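Local coordinates for protein YibA (Escherichia coli, PDB 1OYZ) that is of unknown function, possibly with oxidoreductase activity, and forms an all-helical chain containing HEAT repeats, at residues A[45-56]-A[76-84]; A[217-228]-A[243-253]. One frame throughout, in Å; residues are numbered along the deposited sequence.

Contact 1. Residues A[45-56]-A[76-84]; sequences RVLQLRGGQDAV and FILGQIKIC
Gln48 brings NE2 over one face of the Phe76 ring, its amide tilted 39° from the ring, and this joins helix 37-50 to helix 68-80, whose short segments run 28° apart. The side chain is extended beyond CG, which carries NE2 over the ring centre, 3.5 Å above its plane. From there NE2 donates to Phe76 O at 2.9 Å, a bent bond that reaches the oxygen from above the carbonyl plane while Gly79 N comes from the opposite face. Packing is close and apolar around Ile81. With CG1 anti to the backbone N (chi1 -161°), the chain points CD1 at Gly51 CA, 3.5 Å away, and at Ala55 CB, 3.8 Å away, with Val56 CG2 also touching it. Behind this, Leu47 CD1 meets Ile77 CD1 at 4.0 Å. The side near Lys82 is looser and wet: one water donates to Gln48 O and accepts from Lys82 N, and a second links Gly51 O with Lys82 O. Helices 37-50 and 53-63, with the turn between them, are thus joined to the end of helix 68-80 by an apolar interior and a hydrated margin, consistent with the stacking of HEAT-type folds, and the bond from NE2 probably helps to fix how the Gln48 amide is turned over the ring.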
loop_
_atom_site.group_PDB
_atom_site.type_symbol
_atom_site.label_atom_id
_atom_site.label_comp_id
_atom_site.label_asym_id
_atom_site.label_seq_id
_atom_site.Cartn_x
_atom_site.Cartn_y
_atom_site.Cartn_z
ATOM N N ARG A 45 2.123 -3.406 -19.897
ATOM C CA ARG A 45 2.137 -4.621 -19.073
ATOM C C ARG A 45 2.719 -5.773 -19.897
ATOM O O ARG A 45 3.517 -6.544 -19.393
ATOM C CB ARG A 45 0.723 -5.002 -18.585
ATOM C CG ARG A 45 0.095 -4.052 -17.539
ATOM C CD ARG A 45 -1.298 -4.539 -17.064
ATOM N NE ARG A 45 -1.223 -5.867 -16.432
ATOM C CZ ARG A 45 -2.209 -6.773 -16.441
ATOM N NH1 ARG A 45 -2.038 -7.944 -15.838
ATOM N NH2 ARG A 45 -3.369 -6.521 -17.048
ATOM N N VAL A 46 2.332 -5.879 -21.165
ATOM C CA VAL A 46 2.858 -6.957 -21.987
ATOM C C VAL A 46 4.354 -6.761 -22.101
ATOM O O VAL A 46 5.130 -7.723 -22.035
ATOM C CB VAL A 46 2.242 -6.973 -23.389
ATOM C CG1 VAL A 46 2.755 -8.176 -24.163
ATOM C CG2 VAL A 46 0.736 -7.002 -23.291
ATOM N N LEU A 47 4.766 -5.503 -22.232
ATOM C CA LEU A 47 6.202 -5.224 -22.336
ATOM C C LEU A 47 6.940 -5.621 -21.048
ATOM O O LEU A 47 8.033 -6.191 -21.107
ATOM C CB LEU A 47 6.448 -3.735 -22.690
ATOM C CG LEU A 47 5.969 -3.365 -24.111
ATOM C CD1 LEU A 47 6.235 -1.914 -24.470
ATOM C CD2 LEU A 47 6.696 -4.259 -25.064
ATOM N N GLN A 48 6.343 -5.356 -19.887
ATOM C CA GLN A 48 7.004 -5.720 -18.634
ATOM C C GLN A 48 7.175 -7.234 -18.565
ATOM O O GLN A 48 8.150 -7.721 -17.997
ATOM C CB GLN A 48 6.208 -5.259 -17.389
ATOM C CG GLN A 48 6.088 -3.745 -17.139
ATOM C CD GLN A 48 5.046 -3.427 -16.040
ATOM O OE1 GLN A 48 3.990 -4.051 -15.997
ATOM N NE2 GLN A 48 5.338 -2.449 -15.172
ATOM N N LEU A 49 6.221 -7.969 -19.139
ATOM C CA LEU A 49 6.249 -9.445 -19.134
ATOM C C LEU A 49 7.284 -10.078 -20.060
ATOM O O LEU A 49 8.070 -10.922 -19.633
ATOM C CB LEU A 49 4.865 -10.017 -19.506
ATOM C CG LEU A 49 4.740 -11.544 -19.690
ATOM C CD1 LEU A 49 4.838 -12.227 -18.349
ATOM C CD2 LEU A 49 3.412 -11.908 -20.348
ATOM N N ARG A 50 7.279 -9.680 -21.327
ATOM C CA ARG A 50 8.199 -10.267 -22.303
ATOM C C ARG A 50 9.453 -9.450 -22.415
ATOM O O ARG A 50 10.527 -9.964 -22.708
ATOM C CB ARG A 50 7.565 -10.293 -23.693
ATOM C CG ARG A 50 6.158 -10.837 -23.757
ATOM C CD ARG A 50 5.761 -11.174 -25.211
ATOM N NE ARG A 50 6.072 -10.103 -26.161
ATOM C CZ ARG A 50 5.212 -9.622 -27.054
ATOM N NH1 ARG A 50 3.990 -10.118 -27.100
ATOM N NH2 ARG A 50 5.580 -8.669 -27.928
ATOM N N GLY A 51 9.263 -8.154 -22.219
ATOM C CA GLY A 51 10.321 -7.172 -22.311
ATOM C C GLY A 51 11.751 -7.599 -22.530
ATOM O O GLY A 51 12.333 -8.283 -21.704
ATOM N N GLY A 52 12.313 -7.172 -23.654
ATOM C CA GLY A 52 13.698 -7.468 -23.961
ATOM C C GLY A 52 14.472 -6.158 -24.077
ATOM O O GLY A 52 13.911 -5.077 -23.839
ATOM N N GLN A 53 15.743 -6.242 -24.466
ATOM C CA GLN A 53 16.594 -5.057 -24.594
ATOM C C GLN A 53 15.965 -3.903 -25.356
ATOM O O GLN A 53 16.089 -2.758 -24.947
ATOM C CB GLN A 53 17.934 -5.415 -25.246
ATOM C CG GLN A 53 18.851 -4.207 -25.489
ATOM C CD GLN A 53 19.258 -3.473 -24.202
ATOM O OE1 GLN A 53 19.889 -2.406 -24.251
ATOM N NE2 GLN A 53 18.904 -4.043 -23.049
ATOM N N ASP A 54 15.311 -4.190 -26.471
ATOM C CA ASP A 54 14.686 -3.116 -27.221
ATOM C C ASP A 54 13.633 -2.437 -26.341
ATOM O O ASP A 54 13.516 -1.224 -26.362
ATOM C CB ASP A 54 14.026 -3.628 -28.515
ATOM C CG ASP A 54 15.031 -4.164 -29.522
ATOM O OD1 ASP A 54 16.251 -4.035 -29.266
ATOM O OD2 ASP A 54 14.600 -4.708 -30.575
ATOM N N ALA A 55 12.873 -3.198 -25.561
ATOM C CA ALA A 55 11.875 -2.543 -24.721
ATOM C C ALA A 55 12.556 -1.764 -23.578
ATOM O O ALA A 55 12.152 -0.654 -23.259
ATOM C CB ALA A 55 10.878 -3.549 -24.173
ATOM N N VAL A 56 13.601 -2.321 -22.982
ATOM C CA VAL A 56 14.293 -1.607 -21.907
ATOM C C VAL A 56 14.828 -0.250 -22.403
ATOM O O VAL A 56 14.582 0.809 -21.783
ATOM C CB VAL A 56 15.477 -2.428 -21.371
ATOM C CG1 VAL A 56 16.247 -1.620 -20.308
ATOM C CG2 VAL A 56 14.969 -3.753 -20.805
ATOM N N PHE A 76 7.151 3.276 -15.456
ATOM C CA PHE A 76 6.267 2.163 -15.074
ATOM C C PHE A 76 6.857 0.853 -15.620
ATOM O O PHE A 76 7.052 -0.117 -14.884
ATOM C CB PHE A 76 4.861 2.381 -15.651
ATOM C CG PHE A 76 3.906 1.218 -15.433
ATOM C CD1 PHE A 76 3.540 0.823 -14.145
ATOM C CD2 PHE A 76 3.333 0.558 -16.531
ATOM C CE1 PHE A 76 2.612 -0.201 -13.946
ATOM C CE2 PHE A 76 2.401 -0.471 -16.348
ATOM C CZ PHE A 76 2.034 -0.857 -15.049
ATOM N N ILE A 77 7.150 0.836 -16.910
ATOM C CA ILE A 77 7.710 -0.350 -17.526
ATOM C C ILE A 77 8.956 -0.798 -16.791
ATOM O O ILE A 77 9.110 -1.974 -16.441
ATOM C CB ILE A 77 8.042 -0.093 -19.023
ATOM C CG1 ILE A 77 6.757 -0.001 -19.826
ATOM C CG2 ILE A 77 8.837 -1.243 -19.609
ATOM C CD1 ILE A 77 6.962 0.382 -21.255
ATOM N N LEU A 78 9.826 0.164 -16.532
ATOM C CA LEU A 78 11.095 -0.072 -15.859
ATOM C C LEU A 78 10.972 -0.672 -14.453
ATOM O O LEU A 78 11.903 -1.291 -13.957
ATOM C CB LEU A 78 11.870 1.257 -15.825
ATOM C CG LEU A 78 13.115 1.449 -16.714
ATOM C CD1 LEU A 78 13.022 0.625 -17.967
ATOM C CD2 LEU A 78 13.318 2.925 -17.037
ATOM N N GLY A 79 9.831 -0.507 -13.806
ATOM C CA GLY A 79 9.698 -1.071 -12.469
ATOM C C GLY A 79 9.563 -2.589 -12.395
ATOM O O GLY A 79 9.864 -3.194 -11.363
ATOM N N GLN A 80 9.127 -3.230 -13.475
ATOM C CA GLN A 80 8.967 -4.682 -13.428
ATOM C C GLN A 80 9.622 -5.504 -14.559
ATOM O O GLN A 80 9.756 -6.720 -14.448
ATOM C CB GLN A 80 7.465 -4.998 -13.309
ATOM C CG GLN A 80 6.866 -4.526 -11.974
ATOM C CD GLN A 80 5.351 -4.464 -11.979
ATOM O OE1 GLN A 80 4.680 -5.493 -12.002
ATOM N NE2 GLN A 80 4.801 -3.250 -11.962
ATOM N N ILE A 81 10.042 -4.842 -15.633
ATOM C CA ILE A 81 10.676 -5.514 -16.761
ATOM C C ILE A 81 12.007 -6.130 -16.314
ATOM O O ILE A 81 12.671 -5.610 -15.411
ATOM C CB ILE A 81 10.938 -4.499 -17.901
ATOM C CG1 ILE A 81 11.144 -5.219 -19.244
ATOM C CG2 ILE A 81 12.164 -3.652 -17.567
ATOM C CD1 ILE A 81 11.084 -4.267 -20.460
ATOM N N LYS A 82 12.393 -7.243 -16.931
ATOM C CA LYS A 82 13.667 -7.866 -16.595
ATOM C C LYS A 82 14.805 -7.067 -17.247
ATOM O O LYS A 82 14.688 -6.608 -18.386
ATOM C CB LYS A 82 13.691 -9.322 -17.063
ATOM C CG LYS A 82 12.864 -10.250 -16.172
ATOM C CD LYS A 82 13.099 -11.718 -16.520
ATOM C CE LYS A 82 12.792 -12.624 -15.343
ATOM N NZ LYS A 82 13.399 -13.967 -15.569
ATOM N N ILE A 83 15.891 -6.880 -16.507
ATOM C CA ILE A 83 17.042 -6.132 -17.000
ATOM C C ILE A 83 18.335 -6.811 -16.611
ATOM O O ILE A 83 18.476 -7.324 -15.501
ATOM C CB ILE A 83 17.103 -4.694 -16.428
ATOM C CG1 ILE A 83 17.176 -4.752 -14.911
ATOM C CG2 ILE A 83 15.890 -3.877 -16.907
ATOM C CD1 ILE A 83 17.145 -3.395 -14.245
ATOM N N CYS A 84 19.285 -6.794 -17.530
ATOM C CA CYS A 84 20.576 -7.394 -17.285
ATOM C C CYS A 84 21.182 -6.859 -16.000
ATOM O O CYS A 84 20.823 -5.781 -15.507
ATOM C CB CYS A 84 21.493 -7.097 -18.453
ATOM S SG CYS A 84 21.290 -5.397 -18.986
HETATM O O HOH W 1 10.637 -8.758 -18.605
HETATM O O HOH W 2 14.537 -7.759 -20.590
#

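Contact 2. Residues A[217-228]-A[243-253]; sequences SYRKDKRVLSVL and EAAGELGDKTL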
loop_
_atom_site.group_PDB
_atom_site.type_symbol
_atom_site.label_atom_id
_atom_site.label_comp_id
_atom_site.label_asym_id
_atom_site.label_seq_id
_atom_site.Cartn_x
_atom_site.Cartn_y
_atom_site.Cartn_z
ATOM N N SER A 217 -5.646 -2.479 20.026
ATOM C CA SER A 217 -5.958 -3.717 20.724
ATOM C C SER A 217 -4.777 -4.711 20.735
ATOM O O SER A 217 -4.489 -5.313 21.761
ATOM C CB SER A 217 -7.208 -4.363 20.124
ATOM O OG SER A 217 -8.242 -3.423 19.997
ATOM N N TYR A 218 -4.091 -4.897 19.614
ATOM C CA TYR A 218 -2.964 -5.818 19.639
ATOM C C TYR A 218 -1.940 -5.349 20.680
ATOM O O TYR A 218 -1.310 -6.162 21.361
ATOM C CB TYR A 218 -2.330 -5.949 18.242
ATOM C CG TYR A 218 -3.065 -6.961 17.380
ATOM C CD1 TYR A 218 -4.398 -6.746 16.984
ATOM C CD2 TYR A 218 -2.452 -8.165 17.007
ATOM C CE1 TYR A 218 -5.105 -7.711 16.242
ATOM C CE2 TYR A 218 -3.149 -9.137 16.269
ATOM C CZ TYR A 218 -4.472 -8.907 15.892
ATOM O OH TYR A 218 -5.162 -9.882 15.192
ATOM N N ARG A 219 -1.805 -4.035 20.811
ATOM C CA ARG A 219 -0.894 -3.430 21.776
ATOM C C ARG A 219 -1.465 -3.468 23.208
ATOM O O ARG A 219 -0.821 -2.964 24.129
ATOM C CB ARG A 219 -0.620 -1.966 21.401
ATOM C CG ARG A 219 -0.285 -1.707 19.928
ATOM C CD ARG A 219 1.147 -2.061 19.612
ATOM N NE ARG A 219 1.396 -2.275 18.180
ATOM C CZ ARG A 219 1.221 -1.370 17.218
ATOM N NH1 ARG A 219 0.783 -0.155 17.514
ATOM N NH2 ARG A 219 1.502 -1.688 15.954
ATOM N N LYS A 220 -2.670 -4.013 23.407
ATOM C CA LYS A 220 -3.249 -4.097 24.757
ATOM C C LYS A 220 -3.409 -2.718 25.445
ATOM O O LYS A 220 -3.291 -2.599 26.664
ATOM C CB LYS A 220 -2.352 -4.976 25.637
ATOM C CG LYS A 220 -1.901 -6.288 24.976
ATOM C CD LYS A 220 -2.862 -7.435 25.289
ATOM C CE LYS A 220 -2.569 -8.694 24.456
ATOM N NZ LYS A 220 -2.921 -8.498 23.007
ATOM N N ASP A 221 -3.670 -1.687 24.663
ATOM C CA ASP A 221 -3.813 -0.337 25.182
ATOM C C ASP A 221 -5.295 -0.070 25.480
ATOM O O ASP A 221 -6.114 0.069 24.573
ATOM C CB ASP A 221 -3.244 0.630 24.136
ATOM C CG ASP A 221 -3.082 2.050 24.650
ATOM O OD1 ASP A 221 -2.061 2.683 24.276
ATOM O OD2 ASP A 221 -3.971 2.528 25.388
ATOM N N LYS A 222 -5.621 0.007 26.763
ATOM C CA LYS A 222 -6.994 0.199 27.184
ATOM C C LYS A 222 -7.669 1.482 26.763
ATOM O O LYS A 222 -8.874 1.623 26.916
ATOM C CB LYS A 222 -7.079 -0.046 28.693
ATOM C CG LYS A 222 -6.935 -1.542 28.966
ATOM C CD LYS A 222 -6.397 -1.901 30.352
ATOM C CE LYS A 222 -6.488 -3.406 30.573
ATOM N NZ LYS A 222 -5.903 -3.789 31.861
ATOM N N ARG A 223 -6.927 2.423 26.191
ATOM C CA ARG A 223 -7.624 3.615 25.743
ATOM C C ARG A 223 -8.573 3.299 24.566
ATOM O O ARG A 223 -9.378 4.144 24.171
ATOM C CB ARG A 223 -6.637 4.730 25.387
ATOM C CG ARG A 223 -5.963 5.310 26.640
ATOM C CD ARG A 223 -4.480 5.083 26.612
ATOM N NE ARG A 223 -3.837 5.936 25.626
ATOM C CZ ARG A 223 -2.602 5.762 25.167
ATOM N NH1 ARG A 223 -1.862 4.750 25.600
ATOM N NH2 ARG A 223 -2.093 6.616 24.297
ATOM N N VAL A 224 -8.532 2.084 24.020
ATOM C CA VAL A 224 -9.459 1.787 22.911
ATOM C C VAL A 224 -10.825 1.307 23.443
ATOM O O VAL A 224 -11.813 1.317 22.733
ATOM C CB VAL A 224 -8.859 0.697 21.933
ATOM C CG1 VAL A 224 -9.049 -0.723 22.513
ATOM C CG2 VAL A 224 -9.488 0.810 20.533
ATOM N N LEU A 225 -10.876 0.888 24.700
ATOM C CA LEU A 225 -12.114 0.357 25.283
ATOM C C LEU A 225 -13.437 1.023 24.950
ATOM O O LEU A 225 -14.399 0.375 24.503
ATOM C CB LEU A 225 -12.012 0.309 26.804
ATOM C CG LEU A 225 -11.623 -1.031 27.412
ATOM C CD1 LEU A 225 -12.485 -2.146 26.836
ATOM C CD2 LEU A 225 -10.156 -1.284 27.116
ATOM N N SER A 226 -13.510 2.318 25.193
ATOM C CA SER A 226 -14.764 3.017 24.940
ATOM C C SER A 226 -15.280 2.875 23.496
ATOM O O SER A 226 -16.437 2.535 23.269
ATOM C CB SER A 226 -14.605 4.494 25.299
ATOM O OG SER A 226 -15.880 5.089 25.438
ATOM N N VAL A 227 -14.421 3.131 22.519
ATOM C CA VAL A 227 -14.857 3.033 21.126
ATOM C C VAL A 227 -15.135 1.576 20.791
ATOM O O VAL A 227 -16.100 1.248 20.110
ATOM C CB VAL A 227 -13.782 3.630 20.162
ATOM C CG1 VAL A 227 -12.413 3.127 20.574
ATOM C CG2 VAL A 227 -14.066 3.226 18.711
ATOM N N LEU A 228 -14.299 0.694 21.294
ATOM C CA LEU A 228 -14.493 -0.712 21.021
ATOM C C LEU A 228 -15.906 -1.118 21.485
ATOM O O LEU A 228 -16.674 -1.728 20.728
ATOM C CB LEU A 228 -13.409 -1.514 21.736
ATOM C CG LEU A 228 -13.108 -2.922 21.219
ATOM C CD1 LEU A 228 -12.987 -2.919 19.695
ATOM C CD2 LEU A 228 -11.836 -3.427 21.868
ATOM N N GLU A 243 -12.698 -9.351 16.591
ATOM C CA GLU A 243 -11.393 -9.965 16.744
ATOM C C GLU A 243 -10.459 -9.134 17.650
ATOM O O GLU A 243 -9.704 -9.689 18.469
ATOM C CB GLU A 243 -10.765 -10.135 15.367
ATOM C CG GLU A 243 -9.313 -10.521 15.411
ATOM C CD GLU A 243 -9.141 -11.933 15.856
ATOM O OE1 GLU A 243 -7.980 -12.409 15.944
ATOM O OE2 GLU A 243 -10.181 -12.574 16.120
ATOM N N ALA A 244 -10.494 -7.812 17.472
ATOM C CA ALA A 244 -9.685 -6.895 18.283
ATOM C C ALA A 244 -10.126 -7.025 19.750
ATOM O O ALA A 244 -9.305 -6.987 20.670
ATOM C CB ALA A 244 -9.881 -5.467 17.811
ATOM N N ALA A 245 -11.431 -7.180 19.943
ATOM C CA ALA A 245 -11.974 -7.340 21.274
ATOM C C ALA A 245 -11.294 -8.525 21.982
ATOM O O ALA A 245 -10.970 -8.443 23.175
ATOM C CB ALA A 245 -13.499 -7.520 21.210
ATOM N N GLY A 246 -11.032 -9.614 21.254
ATOM C CA GLY A 246 -10.386 -10.770 21.870
ATOM C C GLY A 246 -8.904 -10.525 22.100
ATOM O O GLY A 246 -8.317 -10.976 23.091
ATOM N N GLU A 247 -8.293 -9.798 21.175
ATOM C CA GLU A 247 -6.885 -9.474 21.268
ATOM C C GLU A 247 -6.560 -8.507 22.418
ATOM O O GLU A 247 -5.536 -8.661 23.065
ATOM C CB GLU A 247 -6.399 -8.883 19.939
ATOM C CG GLU A 247 -6.213 -9.906 18.831
ATOM C CD GLU A 247 -5.121 -10.909 19.161
ATOM O OE1 GLU A 247 -4.008 -10.462 19.565
ATOM O OE2 GLU A 247 -5.372 -12.143 19.016
ATOM N N LEU A 248 -7.423 -7.523 22.664
ATOM C CA LEU A 248 -7.191 -6.543 23.728
ATOM C C LEU A 248 -6.924 -7.198 25.093
ATOM O O LEU A 248 -6.132 -6.686 25.882
ATOM C CB LEU A 248 -8.376 -5.589 23.850
ATOM C CG LEU A 248 -8.297 -4.555 24.991
ATOM C CD1 LEU A 248 -7.113 -3.590 24.752
ATOM C CD2 LEU A 248 -9.609 -3.786 25.040
ATOM N N GLY A 249 -7.568 -8.334 25.363
ATOM C CA GLY A 249 -7.346 -9.038 26.630
ATOM C C GLY A 249 -7.906 -8.387 27.901
ATOM O O GLY A 249 -7.410 -8.608 29.017
ATOM N N ASP A 250 -8.949 -7.588 27.717
ATOM C CA ASP A 250 -9.610 -6.877 28.807
ATOM C C ASP A 250 -10.998 -7.523 29.032
ATOM O O ASP A 250 -11.887 -7.441 28.167
ATOM C CB ASP A 250 -9.735 -5.406 28.412
ATOM C CG ASP A 250 -10.271 -4.533 29.535
ATOM O OD1 ASP A 250 -9.748 -3.404 29.665
ATOM O OD2 ASP A 250 -11.210 -4.953 30.261
ATOM N N LYS A 251 -11.186 -8.150 30.189
ATOM C CA LYS A 251 -12.445 -8.842 30.468
ATOM C C LYS A 251 -13.662 -7.955 30.587
ATOM O O LYS A 251 -14.768 -8.439 30.798
ATOM C CB LYS A 251 -12.302 -9.706 31.712
ATOM C CG LYS A 251 -11.220 -10.787 31.612
ATOM C CD LYS A 251 -11.255 -11.714 32.850
ATOM C CE LYS A 251 -10.323 -12.908 32.693
ATOM N NZ LYS A 251 -8.993 -12.446 32.166
ATOM N N THR A 252 -13.469 -6.654 30.445
ATOM C CA THR A 252 -14.595 -5.749 30.513
ATOM C C THR A 252 -15.534 -6.039 29.345
ATOM O O THR A 252 -16.716 -5.715 29.391
ATOM C CB THR A 252 -14.170 -4.279 30.379
ATOM O OG1 THR A 252 -13.175 -3.980 31.353
ATOM C CG2 THR A 252 -15.373 -3.372 30.582
ATOM N N LEU A 253 -14.995 -6.637 28.294
ATOM C CA LEU A 253 -15.797 -6.926 27.123
ATOM C C LEU A 253 -16.505 -8.273 27.114
ATOM O O LEU A 253 -17.222 -8.585 26.164
ATOM C CB LEU A 253 -14.952 -6.809 25.854
ATOM C CG LEU A 253 -14.389 -5.424 25.557
ATOM C CD1 LEU A 253 -13.249 -5.175 26.487
ATOM C CD2 LEU A 253 -13.878 -5.341 24.129
#
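A Schellman motif at Lys220 closes helix 206-218 and sets its end against that of helix 239-248, in a packing consistent with a HEAT-like helical repeat fold. Lys220 bends at chi2 and chi4 to bring NZ to Glu247 O at 2.6 Å, and the same NZ donates to Tyr218 O, so one ammonium ties together carbonyls of both helix ends. Alongside, Glu247 CG sits over one face of the Tyr218 ring, 3.8 Å from its centroid, a CH-pi contact; the carboxylate beyond it is engaged by Lys276, which also pairs with Glu243. Ser217 CB packs on Ala244 O at 3.4 Å, while its hydroxyl bonds back to Ile213 O. Leu248 turns CG anti to its own nitrogen (chi1 177°) and sends CD2 between Val224, Leu225 and Leu228, lying 3.9 Å from Leu228 CD2. Beyond the helix, Asp250 OD1 rests against both the aliphatic chain of Lys222 and Leu225 CD2, and OD2 makes an Asx turn. Lys222 NZ stays 4.4 Å from Asp250 OD1, too far for a salt bridge. An asparagine here would probably leave Lys222 NZ without this nearby negative charge. Thr252 N donates to Asp250 OD2 at 2.8 Å, meeting it on the anti side, 15° out of the carboxylate plane.

Overall arrangement
Contact 1 and contact 2 are two separate joints of one curved helical array, in series along the chain and on opposite sides of its centre. Their centres are 48 Å apart and their nearest atoms about 28 Å, so neither touches the other; the helices from 88-101 to 191-200 come between them in sequence. Each joins the end of one helix, the following turn and the start of the next to a later helix end. The balance differs: contact 1 uses a glutamine amide and two bridging waters, contact 2 a lysine reaching a carbonyl and a larger set of leucines. The protein's function is unknown, so neither contact can be tied to an active site.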